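Local coordinates for chitinase (Thermococcus chitonophagus, PDB 5XSW), which probably hydrolyses chitin as an endochitinase, this chain being a part of the protein that binds a chitin-derived glycan, at residues Pro156-Pro159 / Thr160-Ile163; Lys279-Asp283 / Pro284-Ala288. All coordinates share one frame; numbering follows the deposited sequence.

Contact 1: residues Pro156-Pro159 / Thr160-Ile163; sequences PPHP and TQII
His158 and Gln161 stack in a tight non-regular turn, Pro-His-Pro followed by Thr-Gln, that sits in the loop between helix 136-139 and strand 168-169. The turn illustrates how an imidazole can act as acceptor for a backbone N-H two residues on: Thr160 N donates to His158 ND1 at 3.1 Å, nearly straight (169°) and close to the ring plane. With ND1 accepting, NE2 is the donor to Ser138 O, consistent with a neutral ring. Gln161 can be followed outward. Gln161 CB lies 3.7 Å from His158 CG, and chi1 of -75° sets Gln161 CG beside the backbone N and over the ring, a CH-pi contact 3.8 Å from the His158 centroid. The extended chain then carries Gln161 CD to 3.8 Å from His158 NE2, with the amide plane stacked at 28° to the ring. At the tip, Gln161 NE2 lies above the rim of this face and donates to Tyr139 O and Asp141 O, while Arg450 grips OE1. Pro159 CD backs the ring's opposite face. Replacing His158 by alanine removes both ring nitrogens and is likely to leave Thr160 N without its acceptor, Ser138 O without its donor and Gln161 without the flat surface it lies on. Pro157 CG also rests 4.0 Å from Ile163 CG1. Inside the bend one water donates to both His158 O, at 2.7 Å, and Gln161 O, at 2.8 Å.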
ATOM      1  N   PRO A 156      -1.721  31.110  -9.537  1.00 24.27           N
ATOM      2  CA  PRO A 156      -0.341  31.022 -10.001  1.00 30.88           C
ATOM      3  C   PRO A 156       0.231  32.427 -10.124  1.00 33.52           C
ATOM      4  O   PRO A 156      -0.484  33.372 -10.532  1.00 32.31           O
ATOM      5  CB  PRO A 156      -0.462  30.340 -11.371  1.00 26.76           C
ATOM      6  CG  PRO A 156      -1.817  29.851 -11.462  1.00 32.47           C
ATOM      7  CD  PRO A 156      -2.682  30.530 -10.483  1.00 26.24           C
ATOM      8  N   PRO A 157       1.469  32.594  -9.699  1.00 31.57           N
ATOM      9  CA  PRO A 157       2.023  33.946  -9.767  1.00 34.18           C
ATOM     10  C   PRO A 157       2.326  34.372 -11.210  1.00 37.22           C
ATOM     11  O   PRO A 157       2.535  35.554 -11.432  1.00 35.02           O
ATOM     12  CB  PRO A 157       3.317  33.829  -8.984  1.00 34.10           C
ATOM     13  CG  PRO A 157       3.765  32.364  -9.245  1.00 29.78           C
ATOM     14  CD  PRO A 157       2.441  31.603  -9.182  1.00 31.00           C
ATOM     15  N   HIS A 158       2.353  33.430 -12.147  1.00 28.80           N
ATOM     16  CA  HIS A 158       2.650  33.757 -13.551  1.00 30.32           C
ATOM     17  C   HIS A 158       2.085  32.627 -14.378  1.00 33.82           C
ATOM     18  O   HIS A 158       2.059  31.480 -13.932  1.00 32.70           O
ATOM     19  CB  HIS A 158       4.154  33.937 -13.776  1.00 29.82           C
ATOM     20  CG  HIS A 158       4.499  34.630 -15.069  1.00 31.40           C
ATOM     21  ND1 HIS A 158       4.434  34.010 -16.294  1.00 31.07           N
ATOM     22  CD2 HIS A 158       4.876  35.908 -15.315  1.00 34.51           C
ATOM     23  CE1 HIS A 158       4.754  34.869 -17.245  1.00 29.89           C
ATOM     24  NE2 HIS A 158       5.048  36.023 -16.672  1.00 30.98           N
ATOM     25  N   PRO A 159       1.541  32.936 -15.555  1.00 33.78           N
ATOM     26  CA  PRO A 159       0.973  31.844 -16.355  1.00 27.66           C
ATOM     27  C   PRO A 159       1.949  30.977 -17.165  1.00 27.44           C
ATOM     28  O   PRO A 159       1.550  29.886 -17.604  1.00 31.06           O
ATOM     29  CB  PRO A 159       0.040  32.587 -17.329  1.00 33.65           C
ATOM     30  CG  PRO A 159       0.717  33.947 -17.501  1.00 32.62           C
ATOM     31  CD  PRO A 159       1.166  34.276 -16.066  1.00 32.79           C
ATOM     32  N   THR A 160       3.162  31.464 -17.439  1.00 26.34           N
ATOM     33  CA  THR A 160       4.066  30.690 -18.302  1.00 25.27           C
ATOM     34  C   THR A 160       5.448  30.496 -17.619  1.00 22.73           C
ATOM     35  O   THR A 160       6.216  29.634 -18.030  1.00 30.46           O
ATOM     36  CB  THR A 160       4.263  31.364 -19.705  1.00 27.62           C
ATOM     37  OG1 THR A 160       4.785  32.689 -19.522  1.00 27.76           O
ATOM     38  CG2 THR A 160       2.947  31.424 -20.455  1.00 28.06           C
ATOM     39  N   GLN A 161       5.718  31.278 -16.573  1.00 24.11           N
ATOM     40  CA  GLN A 161       6.978  31.124 -15.818  1.00 25.54           C
ATOM     41  C   GLN A 161       6.788  30.163 -14.634  1.00 29.56           C
ATOM     42  O   GLN A 161       5.744  30.209 -13.987  1.00 25.96           O
ATOM     43  CB  GLN A 161       7.495  32.447 -15.246  1.00 30.77           C
ATOM     44  CG  GLN A 161       8.147  33.389 -16.322  1.00 29.13           C
ATOM     45  CD  GLN A 161       8.495  34.719 -15.755  1.00 33.08           C
ATOM     46  OE1 GLN A 161       8.944  34.833 -14.606  1.00 31.70           O
ATOM     47  NE2 GLN A 161       8.279  35.783 -16.563  1.00 32.33           N
ATOM     48  N   ILE A 162       7.793  29.316 -14.378  1.00 27.75           N
ATOM     49  CA  ILE A 162       7.860  28.509 -13.132  1.00 27.40           C
ATOM     50  C   ILE A 162       8.721  29.247 -12.157  1.00 27.42           C
ATOM     51  O   ILE A 162       9.860  29.611 -12.478  1.00 27.14           O
ATOM     52  CB  ILE A 162       8.520  27.133 -13.351  1.00 28.38           C
ATOM     53  CG1 ILE A 162       7.810  26.377 -14.451  1.00 26.36           C
ATOM     54  CG2 ILE A 162       8.538  26.308 -12.029  1.00 30.95           C
ATOM     55  CD1 ILE A 162       8.671  25.311 -15.037  1.00 29.50           C
ATOM     56  N   ILE A 163       8.206  29.485 -10.970  1.00 20.98           N
ATOM     57  CA  ILE A 163       8.948  30.278  -9.993  1.00 21.51           C
ATOM     58  C   ILE A 163       9.240  29.411  -8.738  1.00 28.49           C
ATOM     59  O   ILE A 163       8.396  29.308  -7.817  1.00 23.99           O
ATOM     60  CB  ILE A 163       8.133  31.533  -9.508  1.00 24.16           C
ATOM     61  CG1 ILE A 163       7.539  32.307 -10.711  1.00 30.53           C
ATOM     62  CG2 ILE A 163       9.012  32.360  -8.610  1.00 23.65           C
ATOM     63  CD1 ILE A 163       8.617  32.799 -11.658  1.00 27.10           C
TER
HETATM   64  O   HOH W   1       3.550  29.851 -12.347  1.00 27.63           O

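Contact 2: residues Lys279-Asp283 / Pro284-Ala288; sequences KVSLD and PNDTA
Asp283 and Asp286 mark the ends of a type I beta turn, and the loop around it shows how acidic and hydroxyl side chains can satisfy backbone N-H groups ahead of a helix. Asp286 N closes the turn on Asp283 O (3.0 Å, 167°). Asp283 also offers its side chain: with CG anti to the backbone N (chi1 -171°), Asp283 OD1 accepts from Asn285 N at 2.9 Å, an Asx turn in which the donor stands well off the carboxylate plane. The other oxygen, OD2, accepts a hydrogen bond from a water that in turn accepts from Asn285 ND2. Two residues earlier Ser281 OG accepts from Asp283 N at 3.3 Å, forming an ST turn. Asp286 has a second task, since its OD1 receives Ala288 N at 3.0 Å, on the anti side and near the carboxylate plane, capping the start of helix 288-311. An apolar contact accompanies these bonds: Val280 CG1 meets Ala288 CB at 3.8 Å. Trp289 NE1 adds weak bonds to Ser281 O and Asp283 O. The N-H groups of Asp283, Asn285, Asp286 and Ala288 thus each find a side-chain or turn acceptor, and the carboxylate at the helix start is likely to be favoured by the positive end of the helix dipole.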
ATOM      1  N   LYS A 279      14.091   5.756  -5.556  1.00 23.21           N
ATOM      2  CA  LYS A 279      15.451   5.790  -5.006  1.00 22.72           C
ATOM      3  C   LYS A 279      16.421   6.567  -5.935  1.00 20.87           C
ATOM      4  O   LYS A 279      16.740   6.129  -7.031  1.00 22.82           O
ATOM      5  CB  LYS A 279      15.986   4.339  -4.774  1.00 22.90           C
ATOM      6  CG  LYS A 279      17.419   4.326  -4.080  1.00 23.26           C
ATOM      7  CD  LYS A 279      17.922   2.797  -4.058  1.00 28.37           C
ATOM      8  CE  LYS A 279      19.292   2.689  -3.348  1.00 38.58           C
ATOM      9  NZ  LYS A 279      19.962   1.442  -3.835  1.00 47.52           N
ATOM     10  N   VAL A 280      16.908   7.691  -5.459  1.00 20.55           N
ATOM     11  CA  VAL A 280      17.765   8.544  -6.269  1.00 24.55           C
ATOM     12  C   VAL A 280      19.206   8.215  -5.876  1.00 25.83           C
ATOM     13  O   VAL A 280      19.444   7.200  -5.245  1.00 25.01           O
ATOM     14  CB  VAL A 280      17.477  10.042  -6.065  1.00 23.27           C
ATOM     15  CG1 VAL A 280      16.044  10.435  -6.618  1.00 19.10           C
ATOM     16  CG2 VAL A 280      17.615  10.428  -4.599  1.00 18.38           C
ATOM     17  N   SER A 281      20.138   9.036  -6.313  1.00 28.40           N
ATOM     18  CA  SER A 281      21.527   8.887  -5.944  1.00 31.92           C
ATOM     19  C   SER A 281      22.217  10.173  -6.287  1.00 31.68           C
ATOM     20  O   SER A 281      21.600  11.097  -6.762  1.00 26.05           O
ATOM     21  CB  SER A 281      22.178   7.715  -6.687  1.00 40.21           C
ATOM     22  OG  SER A 281      22.297   8.000  -8.057  1.00 33.18           O
ATOM     23  N   LEU A 282      23.504  10.241  -6.039  1.00 29.93           N
ATOM     24  CA  LEU A 282      24.275  11.435  -6.389  1.00 32.94           C
ATOM     25  C   LEU A 282      24.358  11.682  -7.911  1.00 29.30           C
ATOM     26  O   LEU A 282      24.590  12.801  -8.348  1.00 38.34           O
ATOM     27  CB  LEU A 282      25.687  11.313  -5.795  1.00 37.12           C
ATOM     28  CG  LEU A 282      25.703  11.361  -4.268  1.00 30.36           C
ATOM     29  CD1 LEU A 282      27.141  11.109  -3.757  1.00 33.48           C
ATOM     30  CD2 LEU A 282      25.211  12.715  -3.758  1.00 28.76           C
ATOM     31  N   ASP A 283      24.128  10.644  -8.701  1.00 27.21           N
ATOM     32  CA  ASP A 283      24.155  10.734 -10.160  1.00 29.00           C
ATOM     33  C   ASP A 283      22.893  11.521 -10.641  1.00 29.64           C
ATOM     34  O   ASP A 283      21.765  11.055 -10.453  1.00 28.12           O
ATOM     35  CB  ASP A 283      24.148   9.328 -10.737  1.00 28.96           C
ATOM     36  CG  ASP A 283      24.405   9.290 -12.260  1.00 35.71           C
ATOM     37  OD1 ASP A 283      24.278  10.312 -12.945  1.00 33.50           O
ATOM     38  OD2 ASP A 283      24.695   8.202 -12.770  1.00 40.14           O
ATOM     39  N   PRO A 284      23.071  12.662 -11.318  1.00 30.58           N
ATOM     40  CA  PRO A 284      21.863  13.398 -11.768  1.00 27.37           C
ATOM     41  C   PRO A 284      21.094  12.649 -12.832  1.00 28.47           C
ATOM     42  O   PRO A 284      19.928  12.952 -13.091  1.00 29.48           O
ATOM     43  CB  PRO A 284      22.429  14.726 -12.345  1.00 31.57           C
ATOM     44  CG  PRO A 284      23.896  14.419 -12.616  1.00 31.10           C
ATOM     45  CD  PRO A 284      24.325  13.402 -11.585  1.00 30.70           C
ATOM     46  N   ASN A 285      21.728  11.658 -13.441  1.00 24.03           N
ATOM     47  CA  ASN A 285      21.028  10.869 -14.459  1.00 25.17           C
ATOM     48  C   ASN A 285      20.167   9.764 -13.910  1.00 30.36           C
ATOM     49  O   ASN A 285      19.505   9.037 -14.674  1.00 26.08           O
ATOM     50  CB  ASN A 285      22.038  10.230 -15.429  1.00 33.08           C
ATOM     51  CG  ASN A 285      22.895  11.255 -16.149  1.00 39.85           C
ATOM     52  OD1 ASN A 285      22.470  12.383 -16.450  1.00 42.32           O
ATOM     53  ND2 ASN A 285      24.125  10.864 -16.421  1.00 47.79           N
ATOM     54  N   ASP A 286      20.139   9.621 -12.584  1.00 26.17           N
ATOM     55  CA  ASP A 286      19.266   8.584 -12.028  1.00 24.72           C
ATOM     56  C   ASP A 286      17.805   8.962 -12.406  1.00 21.68           C
ATOM     57  O   ASP A 286      17.391  10.093 -12.150  1.00 25.86           O
ATOM     58  CB  ASP A 286      19.465   8.513 -10.503  1.00 25.94           C
ATOM     59  CG  ASP A 286      18.753   7.356  -9.871  1.00 33.01           C
ATOM     60  OD1 ASP A 286      17.578   7.060 -10.198  1.00 28.73           O
ATOM     61  OD2 ASP A 286      19.414   6.678  -9.062  1.00 46.20           O
ATOM     62  N   THR A 287      17.056   8.048 -13.016  1.00 25.18           N
ATOM     63  CA  THR A 287      15.742   8.410 -13.547  1.00 24.67           C
ATOM     64  C   THR A 287      14.768   8.738 -12.426  1.00 23.61           C
ATOM     65  O   THR A 287      13.742   9.407 -12.661  1.00 21.22           O
ATOM     66  CB  THR A 287      15.128   7.283 -14.436  1.00 22.62           C
ATOM     67  OG1 THR A 287      14.986   6.053 -13.686  1.00 25.93           O
ATOM     68  CG2 THR A 287      16.022   7.096 -15.750  1.00 24.98           C
ATOM     69  N   ALA A 288      15.062   8.283 -11.202  1.00 22.28           N
ATOM     70  CA  ALA A 288      14.163   8.598 -10.059  1.00 23.18           C
ATOM     71  C   ALA A 288      14.176  10.115  -9.746  1.00 23.00           C
ATOM     72  O   ALA A 288      13.310  10.610  -9.047  1.00 21.25           O
ATOM     73  CB  ALA A 288      14.584   7.746  -8.807  1.00 23.04           C
TER
HETATM   74  O   HOH W   2      19.086   4.629  -7.827  1.00 37.87           O
HETATM   75  O   HOH W   3      25.003   7.943 -15.543  1.00 49.30           O

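Both contacts are local turns in the helix-rich part of the chain that follows the N-terminal beta strands, and they come in series, contact 1 closing well before contact 2 opens. Their centres are 27 Å apart and their nearest atoms about 17 Å, so they do not touch. Contact 1 is set against helices 449-461 and 186-199, whereas contact 2 joins helix 274-278 to helix 288-311 and leans on helix 399-412 through Thr287. In contact 2 the side chain of Val280 lies about 11 Å from a bound N-acetylglucosamine and packs on Ile243 and Ile249, which lie between the glycan-pocket residues Gln242 and Gln251. The two turns thus lie in separate connections of one helical body.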